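Local coordinates for D-2-hydroxyacid dehydrogensase protein (Ketogulonicigenium vulgare, PDB 4LSW) that probably catalyses the reversible, NAD(P)-dependent interconversion of 2-keto acids and D-2-hydroxy acids, as in other members of the D-isomer-specific 2-hydroxyacid dehydrogenase family, at residues D98-T101 against G102-D106; M112-S116 against R117-G121; F158-A161 against R162-G166. All coordinates share one frame; numbering follows the deposited sequence.

Contact 1: D98-T101 against G102-D106; sequences DVLT and GDVAD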
loop_
_atom_site.group_PDB
_atom_site.type_symbol
_atom_site.label_atom_id
_atom_site.label_comp_id
_atom_site.label_asym_id
_atom_site.label_seq_id
_atom_site.Cartn_x
_atom_site.Cartn_y
_atom_site.Cartn_z
ATOM N N ASP A 98 5.574 1.636 9.160
ATOM C CA ASP A 98 5.767 3.044 9.544
ATOM C C ASP A 98 6.616 3.874 8.584
ATOM O O ASP A 98 6.321 5.051 8.340
ATOM C CB ASP A 98 6.297 3.163 10.977
ATOM C CG ASP A 98 5.310 2.649 12.004
ATOM O OD1 ASP A 98 4.094 2.865 11.813
ATOM O OD2 ASP A 98 5.747 2.035 13.002
ATOM N N VAL A 99 7.660 3.274 8.036
ATOM C CA VAL A 99 8.580 4.041 7.209
ATOM C C VAL A 99 7.995 4.535 5.884
ATOM O O VAL A 99 8.586 5.408 5.249
ATOM C CB VAL A 99 9.879 3.259 6.950
ATOM C CG1 VAL A 99 10.662 3.123 8.237
ATOM C CG2 VAL A 99 9.556 1.906 6.378
ATOM N N LEU A 100 6.839 4.006 5.475
ATOM C CA LEU A 100 6.224 4.391 4.203
ATOM C C LEU A 100 5.021 5.338 4.335
ATOM O O LEU A 100 4.465 5.796 3.331
ATOM C CB LEU A 100 5.813 3.152 3.385
ATOM C CG LEU A 100 4.842 2.080 3.902
ATOM C CD1 LEU A 100 3.500 2.613 4.359
ATOM C CD2 LEU A 100 4.620 1.047 2.809
ATOM N N THR A 101 4.611 5.569 5.577
ATOM C CA THR A 101 3.328 6.214 5.865
ATOM C C THR A 101 3.211 7.610 5.249
ATOM O O THR A 101 2.238 7.918 4.560
ATOM C CB THR A 101 3.073 6.273 7.380
ATOM O OG1 THR A 101 3.036 4.932 7.895
ATOM C CG2 THR A 101 1.756 6.965 7.689
ATOM N N GLY A 102 4.229 8.436 5.463
ATOM C CA GLY A 102 4.181 9.819 5.018
ATOM C C GLY A 102 4.171 9.943 3.509
ATOM O O GLY A 102 3.440 10.760 2.963
ATOM N N ASP A 103 4.964 9.126 2.828
ATOM C CA ASP A 103 5.018 9.199 1.376
ATOM C C ASP A 103 3.722 8.702 0.734
ATOM O O ASP A 103 3.273 9.256 -0.261
ATOM C CB ASP A 103 6.259 8.478 0.836
ATOM C CG ASP A 103 7.496 9.360 0.874
ATOM O OD1 ASP A 103 7.347 10.571 0.621
ATOM O OD2 ASP A 103 8.601 8.850 1.140
ATOM N N VAL A 104 3.093 7.699 1.342
ATOM C CA VAL A 104 1.818 7.223 0.823
ATOM C C VAL A 104 0.767 8.324 0.957
ATOM O O VAL A 104 0.040 8.624 0.013
ATOM C CB VAL A 104 1.354 5.936 1.542
ATOM C CG1 VAL A 104 -0.065 5.580 1.137
ATOM C CG2 VAL A 104 2.300 4.778 1.213
ATOM N N ALA A 105 0.740 8.967 2.119
ATOM C CA ALA A 105 -0.212 10.047 2.350
ATOM C C ALA A 105 0.048 11.212 1.391
ATOM O O ALA A 105 -0.899 11.786 0.835
ATOM C CB ALA A 105 -0.160 10.507 3.793
ATOM N N ASP A 106 1.321 11.552 1.188
ATOM C CA ASP A 106 1.677 12.583 0.219
ATOM C C ASP A 106 1.098 12.287 -1.162
ATOM O O ASP A 106 0.520 13.172 -1.785
ATOM C CB ASP A 106 3.205 12.719 0.071
ATOM C CG ASP A 106 3.864 13.549 1.163
ATOM O OD1 ASP A 106 3.234 13.879 2.186
ATOM O OD2 ASP A 106 5.067 13.839 0.983
HETATM O O HOH W 1 6.675 7.714 7.203
HETATM O O HOH W 2 7.183 7.736 4.139
#
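D98 and G102 meet through a water: water 1 donates to D98 O and accepts from G102 N, 3.1 Å away, so an amide at the start of the helix is satisfied by solvent. The same D98 carbonyl also takes T101 N at 3.3 Å, which closes a type I beta turn over D98-T101. At the other end of D98 the carboxylate turns off to a salt bridge with R155. V99 repeats the water link one residue on, water 2 lying 2.9 Å from V99 O and passing the connection to D103 N. L100 brings the first direct bond, its carbonyl oxygen taking V104 N at 3.1 Å. Its side chain runs beside that of V104, both pointing the same way. A chi1 of 58°, with CG between the backbone N and the carbonyl carbon, sets the leucine branch alongside V104, where CD1 of L100 rests 4.0 Å from CG2 of V104. The arrangement is the N-terminal first turn of helix 101-116, where the chain, having left strand 92-94 of the six-stranded mixed sheet, enters the helix packed on the Rossmann-type nucleotide-binding domain. T101 carries the helical pattern on, its carbonyl oxygen accepting A105 N at 3.1 Å. The methyl CG2 of T101 is anti to the backbone N and bears on E159 of helix 155-165. D103 directs its carboxylate to T286 and T289, whose hydroxyls bond to OD2.

Contact 2: M112-S116 against R117-G121; sequences MLAQS and RGIIG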
loop_
_atom_site.group_PDB
_atom_site.type_symbol
_atom_site.label_atom_id
_atom_site.label_comp_id
_atom_site.label_asym_id
_atom_site.label_seq_id
_atom_site.Cartn_x
_atom_site.Cartn_y
_atom_site.Cartn_z
ATOM N N MET A 112 -5.436 13.737 -5.416
ATOM C CA MET A 112 -6.663 14.521 -5.318
ATOM C C MET A 112 -6.492 15.875 -6.002
ATOM O O MET A 112 -7.325 16.282 -6.812
ATOM C CB MET A 112 -7.060 14.745 -3.852
ATOM C CG MET A 112 -8.158 15.796 -3.689
ATOM S SD MET A 112 -8.513 16.266 -1.986
ATOM C CE MET A 112 -6.942 16.984 -1.554
ATOM N N LEU A 113 -5.385 16.552 -5.697
ATOM C CA LEU A 113 -5.130 17.862 -6.275
ATOM C C LEU A 113 -4.974 17.781 -7.788
ATOM O O LEU A 113 -5.540 18.589 -8.520
ATOM C CB LEU A 113 -3.875 18.482 -5.652
ATOM C CG LEU A 113 -4.034 18.978 -4.211
ATOM C CD1 LEU A 113 -2.666 19.054 -3.561
ATOM C CD2 LEU A 113 -4.705 20.339 -4.221
ATOM N N ALA A 114 -4.201 16.803 -8.250
ATOM C CA ALA A 114 -3.954 16.645 -9.681
ATOM C C ALA A 114 -5.232 16.369 -10.470
ATOM O O ALA A 114 -5.422 16.923 -11.546
ATOM C CB ALA A 114 -2.923 15.557 -9.933
ATOM N N GLN A 115 -6.109 15.522 -9.934
ATOM C CA GLN A 115 -7.355 15.219 -10.615
ATOM C C GLN A 115 -8.311 16.398 -10.548
ATOM O O GLN A 115 -8.895 16.797 -11.561
ATOM C CB GLN A 115 -8.002 13.965 -10.021
ATOM C CG GLN A 115 -9.266 13.531 -10.757
ATOM C CD GLN A 115 -9.042 13.280 -12.233
ATOM O OE1 GLN A 115 -7.972 12.828 -12.648
ATOM N NE2 GLN A 115 -10.052 13.579 -13.039
ATOM N N SER A 116 -8.461 16.984 -9.363
ATOM C CA SER A 116 -9.392 18.092 -9.211
ATOM C C SER A 116 -9.022 19.294 -10.081
ATOM O O SER A 116 -9.893 19.935 -10.670
ATOM C CB SER A 116 -9.513 18.505 -7.750
ATOM O OG SER A 116 -10.695 19.260 -7.560
ATOM N N ARG A 117 -7.729 19.599 -10.156
ATOM C CA ARG A 117 -7.273 20.770 -10.912
ATOM C C ARG A 117 -6.845 20.431 -12.341
ATOM O O ARG A 117 -6.339 21.304 -13.055
ATOM C CB ARG A 117 -6.133 21.477 -10.166
ATOM C CG ARG A 117 -6.525 21.971 -8.764
ATOM C CD ARG A 117 -7.625 23.032 -8.835
ATOM N NE ARG A 117 -7.155 24.174 -9.613
ATOM C CZ ARG A 117 -6.502 25.205 -9.086
ATOM N NH1 ARG A 117 -6.280 25.250 -7.779
ATOM N NH2 ARG A 117 -6.074 26.198 -9.859
ATOM N N GLY A 118 -7.080 19.183 -12.761
ATOM C CA GLY A 118 -6.778 18.736 -14.116
ATOM C C GLY A 118 -5.337 18.948 -14.544
ATOM O O GLY A 118 -5.067 19.390 -15.663
ATOM N N ILE A 119 -4.408 18.622 -13.654
ATOM C CA ILE A 119 -2.997 18.910 -13.895
ATOM C C ILE A 119 -2.428 18.108 -15.072
ATOM O O ILE A 119 -1.614 18.633 -15.835
ATOM C CB ILE A 119 -2.165 18.717 -12.596
ATOM C CG1 ILE A 119 -2.516 19.817 -11.595
ATOM C CG2 ILE A 119 -0.658 18.718 -12.873
ATOM C CD1 ILE A 119 -1.740 19.741 -10.300
ATOM N N ILE A 120 -2.860 16.855 -15.220
ATOM C CA ILE A 120 -2.414 16.009 -16.329
ATOM C C ILE A 120 -2.754 16.651 -17.663
ATOM O O ILE A 120 -1.889 16.829 -18.523
ATOM C CB ILE A 120 -3.095 14.638 -16.304
ATOM C CG1 ILE A 120 -2.772 13.895 -15.016
ATOM C CG2 ILE A 120 -2.717 13.822 -17.555
ATOM C CD1 ILE A 120 -1.302 13.672 -14.794
ATOM N N GLY A 121 -4.026 16.997 -17.835
ATOM C CA GLY A 121 -4.478 17.599 -19.079
ATOM C C GLY A 121 -3.889 18.973 -19.310
ATOM O O GLY A 121 -3.700 19.405 -20.448
HETATM O O HOH W 3 -5.353 15.732 -14.004
#
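A114 and I119 meet across a Schellman motif that ends helix 101-116 and lets the chain start helix 119-128 almost at once. The 6→1 bond of the motif runs from I119 N to A114 O at 2.9 Å and lies in the carbonyl plane. Its partner, G118 N to Q115 O, is looser: at 3.2 Å the donor stands above the carbonyl plane of Q115, not on a lone pair. G118 is the C-prime residue, with the positive phi of 55° that breaks the helix, and it is also the N-cap position of the next helix.

In I119, CG1 is anti to the carbonyl carbon (chi1 -70°) and the chain is extended beyond it, which lays CG1 and CD1 along the backbone of A114; CD1 comes to 3.9 Å from A114 CA. The CB atoms of A114 and I119 are 4.2 Å apart, forming the apolar contact across the turn. R117 behaves differently. Its amide still makes a regular helical bond to L113 O. With CG anti to its carbonyl carbon (chi1 -60°), R117 keeps CB and CG beside L113 O, 3.4 and 3.5 Å away; the bends at chi2 and chi3 then carry the guanidinium outward, off the helix end. The hydroxyl of S116 is taken up by R141 O, part of a loop that also bonds to the S116 backbone. M112, Q115 and S116 meanwhile rest on strands of the parallel sheet, M112 on F200, F202 and I230. The A114 carbonyl has one further partner: water 3 donates to A114 O at 2.7 Å and accepts from I120 N.

Contact 3: F158-A161 against R162-G166; sequences FEVA and RRLAG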
loop_
_atom_site.group_PDB
_atom_site.type_symbol
_atom_site.label_atom_id
_atom_site.label_comp_id
_atom_site.label_asym_id
_atom_site.label_seq_id
_atom_site.Cartn_x
_atom_site.Cartn_y
_atom_site.Cartn_z
ATOM N N PHE A 158 -4.641 8.943 9.068
ATOM C CA PHE A 158 -4.303 10.059 9.936
ATOM C C PHE A 158 -3.382 11.036 9.232
ATOM O O PHE A 158 -3.620 12.242 9.262
ATOM C CB PHE A 158 -3.646 9.563 11.220
ATOM C CG PHE A 158 -3.295 10.655 12.172
ATOM C CD1 PHE A 158 -4.291 11.440 12.731
ATOM C CD2 PHE A 158 -1.981 10.878 12.533
ATOM C CE1 PHE A 158 -3.979 12.455 13.628
ATOM C CE2 PHE A 158 -1.654 11.886 13.433
ATOM C CZ PHE A 158 -2.657 12.676 13.978
ATOM N N GLU A 159 -2.346 10.518 8.576
ATOM C CA GLU A 159 -1.425 11.405 7.871
ATOM C C GLU A 159 -2.111 12.137 6.728
ATOM O O GLU A 159 -1.842 13.323 6.499
ATOM C CB GLU A 159 -0.203 10.649 7.363
ATOM C CG GLU A 159 0.741 10.225 8.468
ATOM C CD GLU A 159 1.142 11.370 9.373
ATOM O OE1 GLU A 159 1.604 12.414 8.863
ATOM O OE2 GLU A 159 0.996 11.226 10.605
ATOM N N VAL A 160 -3.008 11.455 6.013
ATOM C CA VAL A 160 -3.796 12.137 4.997
ATOM C C VAL A 160 -4.597 13.296 5.600
ATOM O O VAL A 160 -4.562 14.422 5.092
ATOM C CB VAL A 160 -4.736 11.151 4.256
ATOM C CG1 VAL A 160 -5.784 11.909 3.422
ATOM C CG2 VAL A 160 -3.924 10.195 3.383
ATOM N N ALA A 161 -5.306 13.021 6.693
ATOM C CA ALA A 161 -6.112 14.044 7.333
ATOM C C ALA A 161 -5.291 15.261 7.767
ATOM O O ALA A 161 -5.755 16.393 7.642
ATOM C CB ALA A 161 -6.862 13.441 8.514
ATOM N N ARG A 162 -4.076 15.024 8.266
ATOM C CA ARG A 162 -3.205 16.127 8.688
ATOM C C ARG A 162 -2.887 17.033 7.509
ATOM O O ARG A 162 -2.894 18.264 7.639
ATOM C CB ARG A 162 -1.920 15.608 9.331
ATOM C CG ARG A 162 -2.166 14.907 10.661
ATOM C CD ARG A 162 -0.877 14.362 11.245
ATOM N NE ARG A 162 -0.031 15.454 11.702
ATOM C CZ ARG A 162 1.207 15.686 11.276
ATOM N NH1 ARG A 162 1.776 14.884 10.384
ATOM N NH2 ARG A 162 1.881 16.722 11.760
ATOM N N ARG A 163 -2.634 16.421 6.357
ATOM C CA ARG A 163 -2.348 17.183 5.139
ATOM C C ARG A 163 -3.587 17.930 4.658
ATOM O O ARG A 163 -3.498 19.071 4.210
ATOM C CB ARG A 163 -1.800 16.271 4.035
ATOM C CG ARG A 163 -0.356 15.835 4.279
ATOM C CD ARG A 163 -0.153 14.419 3.782
ATOM N NE ARG A 163 1.239 14.019 3.949
ATOM C CZ ARG A 163 1.779 13.644 5.103
ATOM N NH1 ARG A 163 1.044 13.626 6.213
ATOM N NH2 ARG A 163 3.058 13.298 5.154
ATOM N N LEU A 164 -4.753 17.289 4.737
ATOM C CA LEU A 164 -5.996 17.942 4.314
ATOM C C LEU A 164 -6.334 19.151 5.184
ATOM O O LEU A 164 -6.924 20.123 4.702
ATOM C CB LEU A 164 -7.158 16.959 4.317
ATOM C CG LEU A 164 -7.026 15.737 3.421
ATOM C CD1 LEU A 164 -8.185 14.771 3.672
ATOM C CD2 LEU A 164 -6.923 16.133 1.934
ATOM N N ALA A 165 -5.980 19.093 6.465
ATOM C CA ALA A 165 -6.272 20.206 7.372
ATOM C C ALA A 165 -5.552 21.490 6.962
ATOM O O ALA A 165 -6.067 22.585 7.187
ATOM C CB ALA A 165 -5.932 19.826 8.821
ATOM N N GLY A 166 -4.372 21.354 6.360
ATOM C CA GLY A 166 -3.623 22.509 5.883
ATOM C C GLY A 166 -4.315 23.206 4.717
ATOM O O GLY A 166 -4.038 24.382 4.431
HETATM O O HOH W 4 4.144 12.294 7.761
#
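One face of the F158 ring carries the aliphatic stem of R162: CG makes a CH-pi contact 4.1 Å from the ring centroid, 14° off the normal, while CD lies 3.4 Å from CE2. The R162 guanidinium, 26° from parallel to the ring, is met at its edge by E159 OE1, in plane. The guanidinium of R163 also has E159 OE1 and water 4 at its edge. Both arginines therefore reach the same oxygen, but differently: R162 NH1 uses the syn lone pair of OE1 at 2.9 Å, whereas R163 NH1 comes on the anti side at 3.0 Å, tilted out of the carboxylate plane, its own plane nearly perpendicular to the carboxylate. A bend at chi2 (-52°) swings the E159 carboxylate toward the next helical turn, where OE1 can meet both NH1 atoms.

R163 NH1 also donates to the E159 carbonyl oxygen at 2.9 Å, from the face opposite that used by R163 N in the helical bond. On another side of this helix of the beta-alpha-beta unit, V160 CG1 packs 3.7 Å from L164 CD1, against F202 of strand 200-203. NE of R163 forms a salt bridge with D106 of helix 101-116. A single carboxylate oxygen shared by two guanidinium groups, with water 4 as a third donor, would probably keep E159 ionised and limit the rotation of both arginine side chains.

In the fold
Contacts 1 and 2 mark the beginning and the end of helix 101-116, with centres about 21 Å apart and no direct touch. Contact 3, on helix 155-165, touches both. Against contact 1 it is tied by a salt bridge, D106 OD1 to R163 NE at 2.7 Å, and by T101 and A105 packing on E159; their centres are about 12 Å apart. Against contact 2 the touch is apolar, M112 CE to L164 CD2 at 3.6 Å. The glycine pattern G152, G154 and G157 runs from the turn after strand 147-151 into the start of helix 155-165, consistent with the dinucleotide-binding turn of a Rossmann fold; V160 of contact 3 touches it and A105 of contact 1 lies near it.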